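Local coordinates for protein PHOX (PDB 4AMF) that is an alkaline phosphatase that hydrolyses phosphate monoesters, probably with its iron-calcium cofactor carrying the phosphotransfer chemistry, at residues A[382-387]-A[473-478]; A[485-490]-A[506-511]; A[169-174]-A[187-192]. All coordinates share one frame; numbering follows the deposited sequence.

Contact 1 (A[382-387]-A[473-478]); sequences PEWIVV and SPDGLG. With CA (calcium ion), chain F; CA (calcium ion), chain G; FEO (mu-oxo-diiron), chain I; ACP (phosphomethylphosphonic acid adenylate ester), chain C.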
# COMPACT_ATOMS: atom_id res chain seq x y z
N PRO A 382 10.17 -4.08 -0.09
CA PRO A 382 9.19 -4.17 0.98
C PRO A 382 7.85 -3.58 0.53
O PRO A 382 7.79 -2.42 0.10
CB PRO A 382 9.82 -3.40 2.15
CG PRO A 382 11.05 -2.75 1.62
CD PRO A 382 11.26 -3.13 0.18
N GLU A 383 6.78 -4.36 0.66
CA GLU A 383 5.44 -3.87 0.40
C GLU A 383 4.70 -3.82 1.75
O GLU A 383 5.18 -3.09 2.62
CB GLU A 383 4.75 -4.59 -0.77
CG GLU A 383 5.41 -4.22 -2.09
CD GLU A 383 4.55 -4.44 -3.33
OE1 GLU A 383 4.50 -5.60 -3.78
OE2 GLU A 383 3.88 -3.50 -3.82
N TRP A 384 3.57 -4.48 1.94
CA TRP A 384 2.81 -4.28 3.16
C TRP A 384 3.48 -4.88 4.37
O TRP A 384 4.03 -5.98 4.31
CB TRP A 384 1.39 -4.83 3.06
CG TRP A 384 0.50 -4.12 2.11
CD1 TRP A 384 0.80 -3.78 0.83
CD2 TRP A 384 -0.92 -3.99 2.23
NE1 TRP A 384 -0.32 -3.31 0.19
CE2 TRP A 384 -1.41 -3.54 0.98
CE3 TRP A 384 -1.84 -4.23 3.27
CZ2 TRP A 384 -2.75 -3.31 0.75
CZ3 TRP A 384 -3.18 -4.12 2.99
CH2 TRP A 384 -3.62 -3.59 1.77
N ILE A 385 3.27 -4.22 5.52
CA ILE A 385 3.67 -4.64 6.85
C ILE A 385 2.40 -4.75 7.73
O ILE A 385 1.55 -3.84 7.69
CB ILE A 385 4.68 -3.68 7.48
CG1 ILE A 385 5.91 -3.49 6.54
CG2 ILE A 385 5.09 -4.16 8.87
CD1 ILE A 385 6.91 -2.59 7.02
N VAL A 386 2.27 -5.83 8.50
CA VAL A 386 1.19 -5.98 9.47
C VAL A 386 1.75 -6.45 10.80
O VAL A 386 2.79 -7.10 10.84
CB VAL A 386 0.04 -6.89 9.00
CG1 VAL A 386 -0.65 -6.29 7.81
CG2 VAL A 386 0.54 -8.27 8.66
N VAL A 387 1.03 -6.13 11.87
CA VAL A 387 1.39 -6.47 13.24
C VAL A 387 0.31 -7.41 13.78
O VAL A 387 -0.88 -7.08 13.75
CB VAL A 387 1.58 -5.24 14.14
CG1 VAL A 387 1.95 -5.66 15.55
CG2 VAL A 387 2.65 -4.32 13.56
N SER A 473 4.86 -13.07 -5.82
CA SER A 473 4.80 -11.65 -5.53
C SER A 473 3.71 -11.31 -4.49
O SER A 473 2.81 -10.50 -4.77
CB SER A 473 4.60 -10.83 -6.79
OG SER A 473 5.59 -11.08 -7.77
N PRO A 474 3.86 -11.80 -3.26
CA PRO A 474 2.96 -11.34 -2.19
C PRO A 474 3.18 -9.83 -2.04
O PRO A 474 4.30 -9.35 -2.19
CB PRO A 474 3.42 -12.13 -0.97
CG PRO A 474 4.87 -12.39 -1.24
CD PRO A 474 4.97 -12.62 -2.72
N ASP A 475 2.10 -9.12 -1.84
CA ASP A 475 2.11 -7.67 -1.77
C ASP A 475 1.33 -7.27 -0.54
O ASP A 475 1.96 -6.99 0.51
CB ASP A 475 1.60 -7.14 -3.11
CG ASP A 475 1.45 -5.64 -3.24
OD1 ASP A 475 1.28 -4.98 -2.21
OD2 ASP A 475 1.52 -5.13 -4.37
N GLY A 476 0.01 -7.37 -0.60
CA GLY A 476 -0.84 -7.06 0.54
C GLY A 476 -0.87 -8.12 1.62
O GLY A 476 -0.67 -9.32 1.37
N LEU A 477 -1.11 -7.67 2.86
CA LEU A 477 -1.28 -8.49 4.05
C LEU A 477 -2.37 -7.93 4.95
O LEU A 477 -2.55 -6.72 5.04
CB LEU A 477 0.04 -8.51 4.86
CG LEU A 477 1.21 -9.27 4.30
CD1 LEU A 477 2.47 -9.08 5.22
CD2 LEU A 477 0.90 -10.76 4.12
N GLY A 478 -3.05 -8.80 5.66
CA GLY A 478 -3.99 -8.36 6.69
C GLY A 478 -4.23 -9.42 7.73
O GLY A 478 -4.28 -10.60 7.40
CA CA F . 1.02 -2.98 -3.44
CA CA G . 3.24 -4.77 -5.96
FE1 FEO I . 1.47 0.30 -4.90
FE2 FEO I . 4.21 -1.43 -3.96
O FEO I . 2.28 -1.30 -4.18
PG ACP C . 3.12 -1.58 -6.95
O1G ACP C . 2.11 -2.79 -6.73
O2G ACP C . 2.28 -0.17 -6.80
O3G ACP C . 4.35 -1.69 -5.99
PB ACP C . 4.05 -3.33 -9.08
O1B ACP C . 4.57 -4.18 -7.99
O2B ACP C . 2.78 -3.73 -9.87
C3B ACP C . 3.86 -1.66 -8.56
PA ACP C . 5.52 -3.36 -11.60
O1A ACP C . 4.72 -2.31 -12.27
O2A ACP C . 5.55 -4.76 -12.12
O3A ACP C . 5.27 -3.38 -10.07
O5' ACP C . 7.11 -2.93 -11.67
C5' ACP C . 8.09 -3.58 -10.85
C4' ACP C . 8.86 -2.56 -10.04
O4' ACP C . 9.71 -1.80 -10.93
C3' ACP C . 8.09 -1.54 -9.22
O3' ACP C . 8.77 -1.29 -7.99
C2' ACP C . 8.03 -0.33 -10.15
O2' ACP C . 7.87 0.88 -9.41
C1' ACP C . 9.39 -0.42 -10.86
N9 ACP C . 9.42 0.12 -12.21
C8 ACP C . 8.42 0.08 -13.15
N7 ACP C . 8.74 0.64 -14.29
C5 ACP C . 10.04 1.09 -14.09
C6 ACP C . 10.92 1.84 -14.90
N6 ACP C . 10.60 2.34 -16.09
N1 ACP C . 12.14 2.13 -14.38
C2 ACP C . 12.43 1.73 -13.14
N3 ACP C . 11.67 1.04 -12.28
C4 ACP C . 10.48 0.76 -12.82
O HOH W 1 -0.83 -1.69 -2.13
O HOH W 2 -1.10 -4.03 -4.15
O HOH W 3 -0.28 -1.25 -5.03
O HOH W 4 4.09 -6.88 -6.29
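One face of the Trp384 indole lies against the backbone of the neighbouring strand: Gly476 CA stands 3.4 Å from the centroid of the five-membered ring, almost on its normal, a CH-pi contact, with Leu477 N over the rim of the same face. Leu477 O and Asp475 OD1 approach the ring obliquely, and NE1 donates to a water that is also a calcium ligand. The carboxylates of Glu383 and Asp475 are turned 43° against each other, Glu383 OE2 lying 2.9 Å from Asp475 OD2. The shared metal ions probably offset the repulsion between the two carboxylates. Asp475, whose chi1 of 177° swings the carboxylate toward the metals, chelates one calcium through both oxygens and gives OD2, at 2.4 Å, to a second calcium that Glu383 also chelates. Glu383 OE2 further binds FE2 of the diiron group at 2.1 Å. Replacing Trp384 with an alanine would probably strip the cover from Gly476 CA and leave the calcium-bound water without its indole donor. Farther along, Val386 CG1 packs 3.8 Å from Leu477 CB. The segments run nearly parallel, at 12°, joined by a weak bond from Trp384 N to Asp475 O (3.3 Å). A classic beta bulge sets Asp475 and Gly476 together opposite Leu488 of strand 485-489, while strand 394-398 flanks 382-387 and Trp384 also touches strand 268-275.

Contact 2 (A[485-490]-A[506-511]); sequences LWILTD and QMLCAD. With CA (calcium ion), chain G; CA (calcium ion), chain H; ACP (phosphomethylphosphonic acid adenylate ester), chain C.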
# COMPACT_ATOMS: atom_id res chain seq x y z
N LEU A 485 -3.63 -14.80 9.08
CA LEU A 485 -2.85 -13.88 8.28
C LEU A 485 -3.31 -14.07 6.84
O LEU A 485 -3.07 -15.12 6.24
CB LEU A 485 -1.35 -14.14 8.39
CG LEU A 485 -0.48 -13.31 7.47
CD1 LEU A 485 -0.61 -11.79 7.75
CD2 LEU A 485 0.96 -13.71 7.59
N TRP A 486 -3.87 -13.00 6.23
CA TRP A 486 -4.34 -13.03 4.86
C TRP A 486 -3.26 -12.43 3.95
O TRP A 486 -2.69 -11.40 4.29
CB TRP A 486 -5.67 -12.26 4.74
CG TRP A 486 -6.77 -12.84 5.57
CD1 TRP A 486 -7.02 -12.62 6.89
CD2 TRP A 486 -7.69 -13.84 5.15
NE1 TRP A 486 -8.10 -13.39 7.30
CE2 TRP A 486 -8.53 -14.14 6.25
CE3 TRP A 486 -7.90 -14.52 3.94
CZ2 TRP A 486 -9.55 -15.09 6.17
CZ3 TRP A 486 -8.89 -15.48 3.88
CH2 TRP A 486 -9.74 -15.70 4.96
N ILE A 487 -2.93 -13.13 2.87
CA ILE A 487 -1.84 -12.78 1.97
C ILE A 487 -2.47 -12.48 0.62
O ILE A 487 -3.13 -13.34 0.05
CB ILE A 487 -0.82 -13.94 1.84
CG1 ILE A 487 -0.20 -14.27 3.19
CG2 ILE A 487 0.29 -13.60 0.79
CD1 ILE A 487 0.43 -15.65 3.22
N LEU A 488 -2.19 -11.29 0.06
CA LEU A 488 -2.79 -10.86 -1.19
C LEU A 488 -1.66 -10.72 -2.21
O LEU A 488 -0.57 -10.27 -1.85
CB LEU A 488 -3.51 -9.53 -0.97
CG LEU A 488 -4.81 -9.57 -0.12
CD1 LEU A 488 -4.53 -9.83 1.31
CD2 LEU A 488 -5.56 -8.21 -0.26
N THR A 489 -1.88 -11.18 -3.47
CA THR A 489 -0.80 -11.16 -4.45
C THR A 489 -0.98 -10.15 -5.57
O THR A 489 -2.09 -9.83 -6.03
CB THR A 489 -0.53 -12.58 -4.99
OG1 THR A 489 -1.46 -12.92 -6.03
CG2 THR A 489 -0.58 -13.66 -3.89
N ASP A 490 0.17 -9.70 -6.07
CA ASP A 490 0.34 -8.80 -7.18
C ASP A 490 1.51 -9.29 -7.99
O ASP A 490 2.55 -8.63 -8.06
CB ASP A 490 0.57 -7.36 -6.70
CG ASP A 490 0.89 -6.40 -7.83
OD1 ASP A 490 0.46 -6.67 -8.99
OD2 ASP A 490 1.58 -5.38 -7.57
N GLN A 506 -4.36 -13.61 -6.53
CA GLN A 506 -5.12 -14.32 -5.54
C GLN A 506 -4.92 -13.87 -4.11
O GLN A 506 -4.12 -13.00 -3.84
CB GLN A 506 -4.69 -15.78 -5.66
CG GLN A 506 -3.22 -15.99 -5.43
CD GLN A 506 -2.72 -17.33 -5.89
OE1 GLN A 506 -2.55 -18.23 -5.08
NE2 GLN A 506 -2.32 -17.46 -7.13
N MET A 507 -5.69 -14.50 -3.21
CA MET A 507 -5.59 -14.24 -1.78
C MET A 507 -5.49 -15.59 -1.10
O MET A 507 -6.22 -16.54 -1.44
CB MET A 507 -6.79 -13.45 -1.26
CG MET A 507 -6.70 -13.13 0.23
SD MET A 507 -7.81 -11.80 0.75
CE MET A 507 -9.40 -12.61 0.65
N LEU A 508 -4.58 -15.68 -0.15
CA LEU A 508 -4.36 -16.89 0.63
C LEU A 508 -4.47 -16.56 2.11
O LEU A 508 -4.53 -15.39 2.49
CB LEU A 508 -2.98 -17.46 0.32
CG LEU A 508 -2.68 -17.69 -1.17
CD1 LEU A 508 -1.86 -16.56 -1.71
CD2 LEU A 508 -1.92 -18.98 -1.42
N CYS A 509 -4.65 -17.59 2.91
CA CYS A 509 -4.76 -17.49 4.36
C CYS A 509 -3.72 -18.38 5.02
O CYS A 509 -3.52 -19.52 4.59
CB CYS A 509 -6.16 -17.88 4.82
SG CYS A 509 -6.54 -17.36 6.51
N ALA A 510 -3.12 -17.90 6.11
CA ALA A 510 -2.07 -18.62 6.78
C ALA A 510 -2.21 -18.61 8.25
O ALA A 510 -2.75 -17.67 8.83
CB ALA A 510 -0.72 -18.02 6.43
N ASP A 511 -1.67 -19.65 8.86
CA ASP A 511 -1.61 -19.79 10.31
C ASP A 511 -0.19 -19.37 10.69
O ASP A 511 0.78 -20.09 10.40
CB ASP A 511 -1.91 -21.22 10.72
CG ASP A 511 -1.98 -21.41 12.22
OD1 ASP A 511 -1.36 -20.59 12.95
OD2 ASP A 511 -2.70 -22.33 12.68
CA CA G . 3.24 -4.77 -5.96
CA CA H . 0.73 -3.39 -8.50
PG ACP C . 3.12 -1.58 -6.95
O1G ACP C . 2.11 -2.79 -6.73
O2G ACP C . 2.28 -0.17 -6.80
O3G ACP C . 4.35 -1.69 -5.99
PB ACP C . 4.05 -3.33 -9.08
O1B ACP C . 4.57 -4.18 -7.99
O2B ACP C . 2.78 -3.73 -9.87
C3B ACP C . 3.86 -1.66 -8.56
PA ACP C . 5.52 -3.36 -11.60
O1A ACP C . 4.72 -2.31 -12.27
O2A ACP C . 5.55 -4.76 -12.12
O3A ACP C . 5.27 -3.38 -10.07
O5' ACP C . 7.11 -2.93 -11.67
C5' ACP C . 8.09 -3.58 -10.85
C4' ACP C . 8.86 -2.56 -10.04
O4' ACP C . 9.71 -1.80 -10.93
C3' ACP C . 8.09 -1.54 -9.22
O3' ACP C . 8.77 -1.29 -7.99
C2' ACP C . 8.03 -0.33 -10.15
O2' ACP C . 7.87 0.88 -9.41
C1' ACP C . 9.39 -0.42 -10.86
N9 ACP C . 9.42 0.12 -12.21
C8 ACP C . 8.42 0.08 -13.15
N7 ACP C . 8.74 0.64 -14.29
C5 ACP C . 10.04 1.09 -14.09
C6 ACP C . 10.92 1.84 -14.90
N6 ACP C . 10.60 2.34 -16.09
N1 ACP C . 12.14 2.13 -14.38
C2 ACP C . 12.43 1.73 -13.14
N3 ACP C . 11.67 1.04 -12.28
C4 ACP C . 10.48 0.76 -12.82
O HOH W 4 4.09 -6.88 -6.29
O HOH W 5 0.43 -2.17 -10.67
O HOH W 6 -0.66 -1.56 -7.74
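Cys509 holds SG anti to its backbone nitrogen (chi1 -164°) and Trp486 holds CG anti to its carbonyl carbon (chi1 -61°), which sets the sulfur above the centre of the indole's six-membered ring, 3.7 Å from SG to the centroid. Cys509 CB lies over the same ring, a CH-pi contact. The bend of Met507 at chi3 (72°) carries its CE to Trp486 CE3, at 4.1 Å, while SD stands oblique to the ring in a longer Met-aromatic contact; the side chain lies alongside Leu488, Met507 SD 3.8 Å from Leu488 CG. On the face of the sheet that carries Ile487, its CD1 reaches Ala510 CB at 4.2 Å. Thr489 OG1 accepts a bond from Gln506 N (3.0 Å) and is also bonded to Asn505 OD1, while Thr489 N donates to Gln506 O. The strands are antiparallel. Leu485 with Ala510 and Ile487 with Leu508 are hydrogen-bonded pairs, the latter closed by two bonds of 2.8 Å between Ile487 N and Leu508 O and between Leu508 N and Ile487 O. Just past the strand, Asp490 OD2 bridges two calcium ions. These are the two middle strands of a four-stranded antiparallel sheet, as in a propeller blade, flanked by strands 474-479 and 517-522. Phe520 meets Trp486 edge-to-face, Asp480 takes its NE1 bond, and Val529 and Ile532 of strand 528-534 pack on Leu488.

Contact 3 (A[169-174]-A[187-192]); sequences LGTFQN and TCEENF. With ACP (phosphomethylphosphonic acid adenylate ester), chain C; FEO (mu-oxo-diiron), chain I.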
# COMPACT_ATOMS: atom_id res chain seq x y z
N LEU A 169 -1.11 20.77 -2.92
CA LEU A 169 -2.24 20.29 -3.68
C LEU A 169 -2.06 18.81 -3.88
O LEU A 169 -1.08 18.38 -4.48
CB LEU A 169 -2.37 20.91 -5.07
CG LEU A 169 -2.82 22.37 -5.15
CD1 LEU A 169 -3.02 22.78 -6.61
CD2 LEU A 169 -4.10 22.62 -4.36
N GLY A 170 -3.01 18.07 -3.36
CA GLY A 170 -3.19 16.66 -3.58
C GLY A 170 -2.36 15.63 -2.89
O GLY A 170 -1.29 15.90 -2.33
N THR A 171 -2.92 14.44 -2.92
CA THR A 171 -2.28 13.19 -2.59
C THR A 171 -2.66 12.32 -3.79
O THR A 171 -3.80 12.37 -4.28
CB THR A 171 -2.68 12.68 -1.21
OG1 THR A 171 -1.93 11.48 -0.94
CG2 THR A 171 -4.18 12.38 -1.05
N PHE A 172 -1.65 11.69 -4.37
CA PHE A 172 -1.82 10.80 -5.52
C PHE A 172 -0.85 9.64 -5.41
O PHE A 172 0.00 9.62 -4.53
CB PHE A 172 -1.68 11.59 -6.83
CG PHE A 172 -0.43 12.41 -6.94
CD1 PHE A 172 0.75 11.85 -7.36
CD2 PHE A 172 -0.47 13.78 -6.70
CE1 PHE A 172 1.91 12.61 -7.45
CE2 PHE A 172 0.69 14.54 -6.78
CZ PHE A 172 1.88 13.94 -7.13
N GLN A 173 -1.01 8.61 -6.26
CA GLN A 173 -0.19 7.42 -6.18
C GLN A 173 -0.34 6.77 -4.79
O GLN A 173 0.58 6.16 -4.25
CB GLN A 173 1.27 7.69 -6.64
CG GLN A 173 1.39 7.91 -8.15
CD GLN A 173 1.27 6.71 -9.06
OE1 GLN A 173 1.14 6.90 -10.28
NE2 GLN A 173 1.23 5.47 -8.56
N ASN A 174 -1.57 6.84 -4.25
CA ASN A 174 -1.94 6.35 -2.92
C ASN A 174 -2.01 4.86 -2.97
O ASN A 174 -2.94 4.31 -3.54
CB ASN A 174 -3.26 6.90 -2.47
CG ASN A 174 -3.23 8.38 -2.33
OD1 ASN A 174 -3.26 9.07 -3.35
ND2 ASN A 174 -2.97 8.89 -1.14
N THR A 187 -2.73 7.29 4.66
CA THR A 187 -2.64 6.90 3.25
C THR A 187 -1.23 7.19 2.84
O THR A 187 -0.67 8.20 3.26
CB THR A 187 -3.71 7.54 2.36
OG1 THR A 187 -3.57 7.00 1.04
CG2 THR A 187 -3.63 9.05 2.29
N CYS A 188 -0.68 6.33 2.00
CA CYS A 188 0.73 6.31 1.67
C CYS A 188 1.01 6.61 0.24
O CYS A 188 0.52 5.88 -0.62
CB CYS A 188 1.25 4.93 2.05
SG CYS A 188 1.27 4.65 3.83
N GLU A 189 1.83 7.66 -0.04
CA GLU A 189 2.23 8.04 -1.41
C GLU A 189 3.44 7.19 -1.77
O GLU A 189 4.48 7.29 -1.12
CB GLU A 189 2.56 9.54 -1.47
CG GLU A 189 1.35 10.38 -1.13
CD GLU A 189 1.59 11.84 -0.82
OE1 GLU A 189 2.77 12.28 -0.72
OE2 GLU A 189 0.58 12.57 -0.76
N GLU A 190 3.28 6.34 -2.78
CA GLU A 190 4.30 5.39 -3.20
C GLU A 190 5.01 5.87 -4.47
O GLU A 190 5.99 6.62 -4.38
CB GLU A 190 3.72 4.01 -3.35
CG GLU A 190 4.73 2.92 -3.65
CD GLU A 190 4.09 1.66 -4.19
OE1 GLU A 190 2.99 1.75 -4.77
OE2 GLU A 190 4.66 0.56 -3.97
N ASN A 191 4.55 5.48 -5.67
CA ASN A 191 5.28 5.82 -6.90
C ASN A 191 4.97 7.23 -7.43
O ASN A 191 4.72 7.44 -8.61
CB ASN A 191 5.05 4.74 -7.96
CG ASN A 191 5.79 3.46 -7.57
OD1 ASN A 191 7.00 3.52 -7.30
ND2 ASN A 191 5.09 2.35 -7.41
N PHE A 192 5.05 8.19 -6.54
CA PHE A 192 4.75 9.59 -6.86
C PHE A 192 5.72 10.20 -7.89
O PHE A 192 5.31 11.04 -8.68
CB PHE A 192 4.75 10.43 -5.58
CG PHE A 192 6.12 10.68 -4.98
CD1 PHE A 192 6.70 9.76 -4.13
CD2 PHE A 192 6.82 11.83 -5.28
CE1 PHE A 192 7.96 9.98 -3.60
CE2 PHE A 192 8.09 12.03 -4.78
CZ PHE A 192 8.66 11.10 -3.94
PG ACP C . 3.12 -1.58 -6.95
O1G ACP C . 2.11 -2.79 -6.73
O2G ACP C . 2.28 -0.17 -6.80
O3G ACP C . 4.35 -1.69 -5.99
PB ACP C . 4.05 -3.33 -9.08
O1B ACP C . 4.57 -4.18 -7.99
O2B ACP C . 2.78 -3.73 -9.87
C3B ACP C . 3.86 -1.66 -8.56
PA ACP C . 5.52 -3.36 -11.60
O1A ACP C . 4.72 -2.31 -12.27
O2A ACP C . 5.55 -4.76 -12.12
O3A ACP C . 5.27 -3.38 -10.07
O5' ACP C . 7.11 -2.93 -11.67
C5' ACP C . 8.09 -3.58 -10.85
C4' ACP C . 8.86 -2.56 -10.04
O4' ACP C . 9.71 -1.80 -10.93
C3' ACP C . 8.09 -1.54 -9.22
O3' ACP C . 8.77 -1.29 -7.99
C2' ACP C . 8.03 -0.33 -10.15
O2' ACP C . 7.87 0.88 -9.41
C1' ACP C . 9.39 -0.42 -10.86
N9 ACP C . 9.42 0.12 -12.21
C8 ACP C . 8.42 0.08 -13.15
N7 ACP C . 8.74 0.64 -14.29
C5 ACP C . 10.04 1.09 -14.09
C6 ACP C . 10.92 1.84 -14.90
N6 ACP C . 10.60 2.34 -16.09
N1 ACP C . 12.14 2.13 -14.38
C2 ACP C . 12.43 1.73 -13.14
N3 ACP C . 11.67 1.04 -12.28
C4 ACP C . 10.48 0.76 -12.82
FE1 FEO I . 1.47 0.30 -4.90
FE2 FEO I . 4.21 -1.43 -3.96
O FEO I . 2.28 -1.30 -4.18
O HOH W 7 1.86 4.28 -6.17
O HOH W 3 -0.28 -1.25 -5.03
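Asn174 and Glu189 form a single antiparallel non-hydrogen-bonded pair, their CA atoms 4.7 Å apart, and just beyond it Glu190 N donates an almost straight bond (174°) to Gln173 O, with the donor tilted from the carbonyl plane. Around this pair four polar side chains are linked in a chain. Asn174 ND2 donates twice, to Thr187 OG1 at 2.9 Å across the contact and to Thr171 OG1 at 2.8 Å within its own segment, both acceptors lying somewhat out of the amide plane, so the rotation of the amide is fixed. With chi1 of -176° turning its OG1 toward Glu189, Thr171 donates from OG1 to Glu189 OE2 at 2.7 Å, meeting the anti lone pair of that oxygen. The buried Glu189 carboxylate also forms a salt bridge through OE2 with Lys259, which probably balances its charge, and OE1 takes the backbone N-H of Trp244; Thr187 OG1 is also bonded to Asn84. Gln173 folds back at chi2 and lays CG against Asn191 O, its amide plane steeply inclined to that of Asn191. A water accepts from Gln173 NE2, at 2.7 Å, and from Asn191 N, tying the side chain to the turn. Phe172 CE1 packs on Phe192 CB, and Phe192 O lies at the ring edge, near its plane.

Asn191 centres an inverse gamma turn that Glu190 opens, and the extended side chain of Glu190 leads from the strand end to the diiron group, OE1 binding FE1 at 2.1 Å and OE2 binding FE2. Such a bridging carboxylate is characteristic of diiron sites; Glu86 and Cys175 complete the protein ligands of FE1, and Asn191 lies beside the nucleotide ribose of the bound analogue.

How the contacts relate
The three contacts deliver acidic ligands to one cluster of iron and calcium around the phosphonate end of the substrate analogue. Contacts 1 and 2 are direct neighbours, with centres about 9 Å apart: strands 474-479 and 485-489 lie side by side in one sheet, joined by probable hydrogen bonds such as Gly478 O to Trp486 N at 2.7 Å, and Asp475, Glu383 and Asp490 share a calcium. Contact 3 approaches from another sheet, its centre about 18 Å from contact 1; the two meet at the diiron group, where Glu190 OE2 and Glu383 OE2 are 4.1 Å apart on FE2. Contacts 2 and 3 do not touch, their nearest atoms being about 8 Å apart, yet both reach the analogue.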